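AT27789p (Drosophila melanogaster, PDB 5UZM) probably binds mRNA as a homologue of hnRNP F/H, the fragment here being its second quasi-RNA recognition motif (qRRM2). Local coordinates at residues L32-D37 / V57-Q62; T7-K12 / D63-A68. All coordinates share one frame; numbering follows the deposited sequence.

Strand 54-58 and helix 62-69 follow each other in the chain, and the two contacts sit on them in turn, their centres about 8 Å apart. Contact 1 ties the loop that follows helix 22-28 to the end of strand 54-58. Contact 2 sets helix 62-69 against the start of strand 10-14, the neighbour of strand 54-58 in the antiparallel sheet. Its two segments, 7-12 and 63-68, enclose both segments of contact 1 along the chain. Asp33 N hydrogen-bonds to Asp64 OD2 and Phe59 N to Phe9 O, so that loop, sheet and helix of this RNA recognition motif are joined at one corner.

Contact 1. Residues L32-D37 / V57-Q62; sequences LDIKTD and VQFESQ
The ring of Phe59 forms the apolar centre, with Leu32 and Ile34 against its CE1 corner. Ile34 CG1 comes within 3.7 Å of Phe59 CE1 and Leu32 CB within 3.9 Å of the same atom, both obliquely. The ring reaches into the core of the RNA recognition motif, where Phe29 meets it edge-to-face and Ala68 of helix 62-69 packs on it. Ile34 also uses CG1 and CG2 to touch Val57 CG1, linking the loop to the strand.

Outside this cluster the backbones of Ile34 and Phe59 form a single beta bridge. Lys35 N gives an almost straight bond to Gln58 O (3.0 Å, 171° at the hydrogen), while Glu60 N donates to Asp33 O at 2.9 Å. The latter oxygen also receives a CA-H...O contact from Phe59 and lies at the edge of its ring.

Lys35 and Glu60 make the polar edge. The lysine chain runs past the Glu60 carboxylate and bends at its end (chi4 109°), which turns NZ aside. Its CE passes 3.3 Å from Glu60 OE2, but NZ stays beyond salt-bridge range of that oxygen. In the conformer given, one of two deposited for Asp33, OD2 comes 3.6 Å from Glu60 OE1, so this like-charge approach is doubtful. A water accepts from Thr36 N and gives a weak bond to Glu60 OE1. At the far end of the lysine, NZ donates to Phe59 O over 2.9 Å from above the carbonyl plane, 36° out of it.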
loop_
_atom_site.group_PDB
_atom_site.type_symbol
_atom_site.label_atom_id
_atom_site.label_comp_id
_atom_site.label_asym_id
_atom_site.label_seq_id
_atom_site.Cartn_x
_atom_site.Cartn_y
_atom_site.Cartn_z
ATOM N N LEU A 32 4.901 10.087 5.548
ATOM C CA LEU A 32 4.516 9.000 6.444
ATOM C C LEU A 32 5.639 7.978 6.514
ATOM O O LEU A 32 6.391 7.789 5.552
ATOM C CB LEU A 32 3.242 8.323 5.960
ATOM C CG LEU A 32 2.127 9.318 5.580
ATOM C CD1 LEU A 32 0.919 8.581 5.094
ATOM C CD2 LEU A 32 1.718 10.235 6.754
ATOM N N ASP A 33 5.772 7.332 7.673
ATOM C CA ASP A 33 6.905 6.434 7.914
ATOM C C ASP A 33 6.504 5.023 7.503
ATOM O O ASP A 33 5.815 4.316 8.239
ATOM C CB ASP A 33 7.341 6.492 9.374
ATOM C CG ASP A 33 8.664 5.771 9.621
ATOM O OD1 ASP A 33 9.425 5.548 8.654
ATOM O OD2 ASP A 33 8.948 5.435 10.789
ATOM N N ILE A 34 6.927 4.609 6.310
ATOM C CA ILE A 34 6.745 3.243 5.827
ATOM C C ILE A 34 7.913 2.395 6.327
ATOM O O ILE A 34 9.080 2.817 6.268
ATOM C CB ILE A 34 6.676 3.219 4.283
ATOM C CG1 ILE A 34 5.488 4.056 3.767
ATOM C CG2 ILE A 34 6.565 1.776 3.742
ATOM C CD1 ILE A 34 5.578 4.307 2.290
ATOM N N LYS A 35 7.621 1.163 6.740
ATOM C CA LYS A 35 8.684 0.276 7.215
ATOM C C LYS A 35 9.724 0.039 6.120
ATOM O O LYS A 35 9.395 -0.042 4.935
ATOM C CB LYS A 35 8.067 -1.037 7.716
ATOM C CG LYS A 35 7.239 -0.799 8.965
ATOM C CD LYS A 35 6.905 -2.077 9.711
ATOM C CE LYS A 35 6.371 -1.759 11.112
ATOM N NZ LYS A 35 4.902 -2.028 11.270
ATOM N N THR A 36 11.014 -0.054 6.518
ATOM C CA THR A 36 12.084 -0.104 5.533
ATOM C C THR A 36 12.359 -1.493 4.996
ATOM O O THR A 36 12.989 -1.623 3.939
ATOM C CB THR A 36 13.392 0.419 6.122
ATOM O OG1 THR A 36 13.650 -0.271 7.352
ATOM C CG2 THR A 36 13.306 1.894 6.374
ATOM N N ASP A 37 11.915 -2.526 5.678
ATOM C CA ASP A 37 12.290 -3.855 5.226
ATOM C C ASP A 37 11.488 -4.252 3.984
ATOM O O ASP A 37 10.643 -3.504 3.471
ATOM C CB ASP A 37 12.107 -4.859 6.358
ATOM C CG ASP A 37 10.693 -4.880 6.875
ATOM O OD1 ASP A 37 9.862 -5.588 6.272
ATOM O OD2 ASP A 37 10.415 -4.181 7.876
ATOM N N VAL A 57 0.723 -1.768 2.278
ATOM C CA VAL A 57 1.765 -0.885 2.799
ATOM C C VAL A 57 1.678 -0.912 4.320
ATOM O O VAL A 57 0.589 -0.759 4.883
ATOM C CB VAL A 57 1.625 0.554 2.245
ATOM C CG1 VAL A 57 2.693 1.481 2.851
ATOM C CG2 VAL A 57 1.705 0.528 0.693
ATOM N N GLN A 58 2.821 -1.115 4.962
ATOM C CA GLN A 58 2.954 -1.195 6.414
ATOM C C GLN A 58 3.627 0.068 6.918
ATOM O O GLN A 58 4.712 0.394 6.441
ATOM C CB GLN A 58 3.836 -2.371 6.811
ATOM C CG GLN A 58 3.329 -3.687 6.422
ATOM C CD GLN A 58 4.023 -4.801 7.176
ATOM O OE1 GLN A 58 4.393 -5.826 6.604
ATOM N NE2 GLN A 58 4.209 -4.599 8.476
ATOM N N PHE A 59 3.028 0.720 7.914
ATOM C CA PHE A 59 3.567 1.929 8.525
ATOM C C PHE A 59 4.114 1.652 9.923
ATOM O O PHE A 59 3.845 0.622 10.538
ATOM C CB PHE A 59 2.488 3.009 8.603
ATOM C CG PHE A 59 1.949 3.405 7.255
ATOM C CD1 PHE A 59 2.636 4.338 6.477
ATOM C CD2 PHE A 59 0.795 2.838 6.753
ATOM C CE1 PHE A 59 2.161 4.682 5.215
ATOM C CE2 PHE A 59 0.301 3.192 5.474
ATOM C CZ PHE A 59 1.004 4.104 4.707
ATOM N N GLU A 60 4.837 2.643 10.453
ATOM C CA GLU A 60 5.456 2.466 11.758
ATOM C C GLU A 60 4.518 2.794 12.900
ATOM O O GLU A 60 4.793 2.416 14.045
ATOM C CB GLU A 60 6.702 3.340 11.870
ATOM C CG GLU A 60 7.810 2.688 12.617
ATOM C CD GLU A 60 8.415 1.576 11.817
ATOM O OE1 GLU A 60 8.741 1.825 10.637
ATOM O OE2 GLU A 60 8.551 0.457 12.353
ATOM N N SER A 61 3.433 3.509 12.637
ATOM C CA SER A 61 2.607 4.031 13.707
ATOM C C SER A 61 1.150 4.009 13.290
ATOM O O SER A 61 0.808 3.991 12.104
ATOM C CB SER A 61 3.012 5.458 14.104
ATOM O OG SER A 61 2.591 6.405 13.134
ATOM N N GLN A 62 0.279 4.028 14.297
ATOM C CA GLN A 62 -1.151 4.068 14.046
ATOM C C GLN A 62 -1.583 5.399 13.436
ATOM O O GLN A 62 -2.409 5.434 12.516
ATOM C CB GLN A 62 -1.898 3.779 15.357
ATOM C CG GLN A 62 -3.336 4.217 15.384
ATOM C CD GLN A 62 -4.260 3.330 14.594
ATOM O OE1 GLN A 62 -3.877 2.255 14.109
ATOM N NE2 GLN A 62 -5.499 3.775 14.457
HETATM O O HOH W 1 11.453 0.287 9.356
#

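Contact 2. Residues T7-K12 / D63-A68; sequences TAFVVK and DDTEQA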
loop_
_atom_site.group_PDB
_atom_site.type_symbol
_atom_site.label_atom_id
_atom_site.label_comp_id
_atom_site.label_asym_id
_atom_site.label_seq_id
_atom_site.Cartn_x
_atom_site.Cartn_y
_atom_site.Cartn_z
ATOM N N THR A 7 -0.462 -4.774 14.556
ATOM C CA THR A 7 -1.083 -5.625 13.546
ATOM C C THR A 7 -2.090 -4.892 12.675
ATOM O O THR A 7 -2.533 -5.462 11.671
ATOM C CB THR A 7 -1.782 -6.832 14.182
ATOM O OG1 THR A 7 -2.838 -6.378 15.045
ATOM C CG2 THR A 7 -0.781 -7.691 14.960
ATOM N N ALA A 8 -2.473 -3.666 13.019
ATOM C CA ALA A 8 -3.390 -2.922 12.170
ATOM C C ALA A 8 -2.737 -1.717 11.497
ATOM O O ALA A 8 -3.462 -0.903 10.912
ATOM C CB ALA A 8 -4.617 -2.490 12.971
ATOM N N PHE A 9 -1.398 -1.594 11.549
ATOM C CA PHE A 9 -0.659 -0.499 10.905
ATOM C C PHE A 9 -0.405 -0.836 9.444
ATOM O O PHE A 9 0.726 -0.732 8.962
ATOM C CB PHE A 9 0.704 -0.222 11.551
ATOM C CG PHE A 9 0.650 0.113 13.009
ATOM C CD1 PHE A 9 -0.555 0.341 13.632
ATOM C CD2 PHE A 9 1.826 0.194 13.746
ATOM C CE1 PHE A 9 -0.616 0.611 15.003
ATOM C CE2 PHE A 9 1.786 0.486 15.121
ATOM C CZ PHE A 9 0.536 0.689 15.732
ATOM N N VAL A 10 -1.437 -1.287 8.758
ATOM C CA VAL A 10 -1.337 -1.759 7.380
ATOM C C VAL A 10 -2.534 -1.224 6.612
ATOM O O VAL A 10 -3.653 -1.219 7.119
ATOM C CB VAL A 10 -1.303 -3.296 7.292
ATOM C CG1 VAL A 10 -1.165 -3.746 5.821
ATOM C CG2 VAL A 10 -0.171 -3.848 8.153
ATOM N N VAL A 11 -2.311 -0.768 5.371
ATOM C CA VAL A 11 -3.413 -0.426 4.487
ATOM C C VAL A 11 -3.287 -1.274 3.220
ATOM O O VAL A 11 -2.205 -1.777 2.896
ATOM C CB VAL A 11 -3.446 1.068 4.121
ATOM C CG1 VAL A 11 -3.480 1.969 5.366
ATOM C CG2 VAL A 11 -2.263 1.424 3.217
ATOM N N LYS A 12 -4.402 -1.450 2.515
ATOM C CA LYS A 12 -4.447 -2.098 1.215
ATOM C C LYS A 12 -4.780 -1.055 0.160
ATOM O O LYS A 12 -5.665 -0.227 0.368
ATOM C CB LYS A 12 -5.520 -3.212 1.211
ATOM C CG LYS A 12 -5.600 -3.974 -0.108
ATOM C CD LYS A 12 -6.532 -5.184 0.056
ATOM C CE LYS A 12 -7.962 -4.775 0.363
ATOM N NZ LYS A 12 -8.877 -5.965 0.544
ATOM N N ASP A 63 -1.019 6.510 13.894
ATOM C CA ASP A 63 -1.441 7.778 13.309
ATOM C C ASP A 63 -1.046 7.886 11.839
ATOM O O ASP A 63 -1.776 8.495 11.055
ATOM C CB ASP A 63 -0.867 8.938 14.099
ATOM C CG ASP A 63 -1.330 10.281 13.566
ATOM O OD1 ASP A 63 -2.543 10.566 13.633
ATOM O OD2 ASP A 63 -0.472 11.049 13.093
ATOM N N ASP A 64 0.077 7.291 11.455
ATOM C CA ASP A 64 0.442 7.315 10.035
ATOM C C ASP A 64 -0.528 6.503 9.186
ATOM O O ASP A 64 -0.804 6.862 8.028
ATOM C CB ASP A 64 1.857 6.819 9.873
ATOM C CG ASP A 64 2.865 7.959 10.026
ATOM O OD1 ASP A 64 2.432 9.083 10.383
ATOM O OD2 ASP A 64 4.070 7.740 9.807
ATOM N N THR A 65 -1.038 5.404 9.725
ATOM C CA THR A 65 -2.087 4.664 9.032
ATOM C C THR A 65 -3.323 5.527 8.824
ATOM O O THR A 65 -3.957 5.494 7.759
ATOM C CB THR A 65 -2.418 3.394 9.825
ATOM O OG1 THR A 65 -1.204 2.650 10.011
ATOM C CG2 THR A 65 -3.436 2.553 9.075
ATOM N N GLU A 66 -3.692 6.329 9.832
ATOM C CA GLU A 66 -4.878 7.147 9.670
ATOM C C GLU A 66 -4.648 8.244 8.638
ATOM O O GLU A 66 -5.543 8.541 7.848
ATOM C CB GLU A 66 -5.299 7.739 11.013
ATOM C CG GLU A 66 -5.602 6.675 12.063
ATOM C CD GLU A 66 -6.954 5.987 11.890
ATOM O OE1 GLU A 66 -7.820 6.476 11.118
ATOM O OE2 GLU A 66 -7.155 4.958 12.574
ATOM N N GLN A 67 -3.441 8.829 8.610
ATOM C CA GLN A 67 -3.145 9.812 7.577
ATOM C C GLN A 67 -3.116 9.165 6.193
ATOM O O GLN A 67 -3.500 9.814 5.212
ATOM C CB GLN A 67 -1.815 10.492 7.854
ATOM C CG GLN A 67 -1.802 11.367 9.130
ATOM C CD GLN A 67 -0.462 11.985 9.349
ATOM O OE1 GLN A 67 0.185 11.774 10.373
ATOM N NE2 GLN A 67 -0.010 12.731 8.362
ATOM N N ALA A 68 -2.680 7.905 6.094
ATOM C CA ALA A 68 -2.696 7.240 4.784
ATOM C C ALA A 68 -4.116 7.063 4.310
ATOM O O ALA A 68 -4.438 7.316 3.152
ATOM C CB ALA A 68 -2.011 5.887 4.862
#
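Thr65 faces Phe9 and Val11 from helix 62-69, which packs on the sheet of the RNA recognition motif; the axes of segment 63-68 and strand 10-12 run 19° apart and approach to 8.7 Å. From CB, which points toward the strand, the side chain forks. The methyl branch CG2, anti to the backbone N, meets Val11 CG1 at 3.8 Å, the Thr65 and Val11 side chains sliding past each other in opposite directions, and lies 3.9 Å from Ala8 O. The hydroxyl branch OG1 (chi1 -55°) sits beside its own backbone N, 3.3 Å from Phe9 CA and 3.8 Å from Phe9 CB, obliquely placed to the Phe9 ring. One turn further on, Ala68 CB touches Val11 CG1 at 4.2 Å. Val11 thus sits under both helix residues through the same methyl, while Phe59 and Val57 also press on it. Phe9 is the centre of an inverse gamma turn, closed by a weak bond from Val10 N to Ala8 O.

No hydrogen bond crosses between the segments. The buried Thr65 hydroxyl is hydrogen-bonded to Ser61 O, at the N-cap of the same helix, so between these segments the helix meets strand and preceding turn by van der Waals contact.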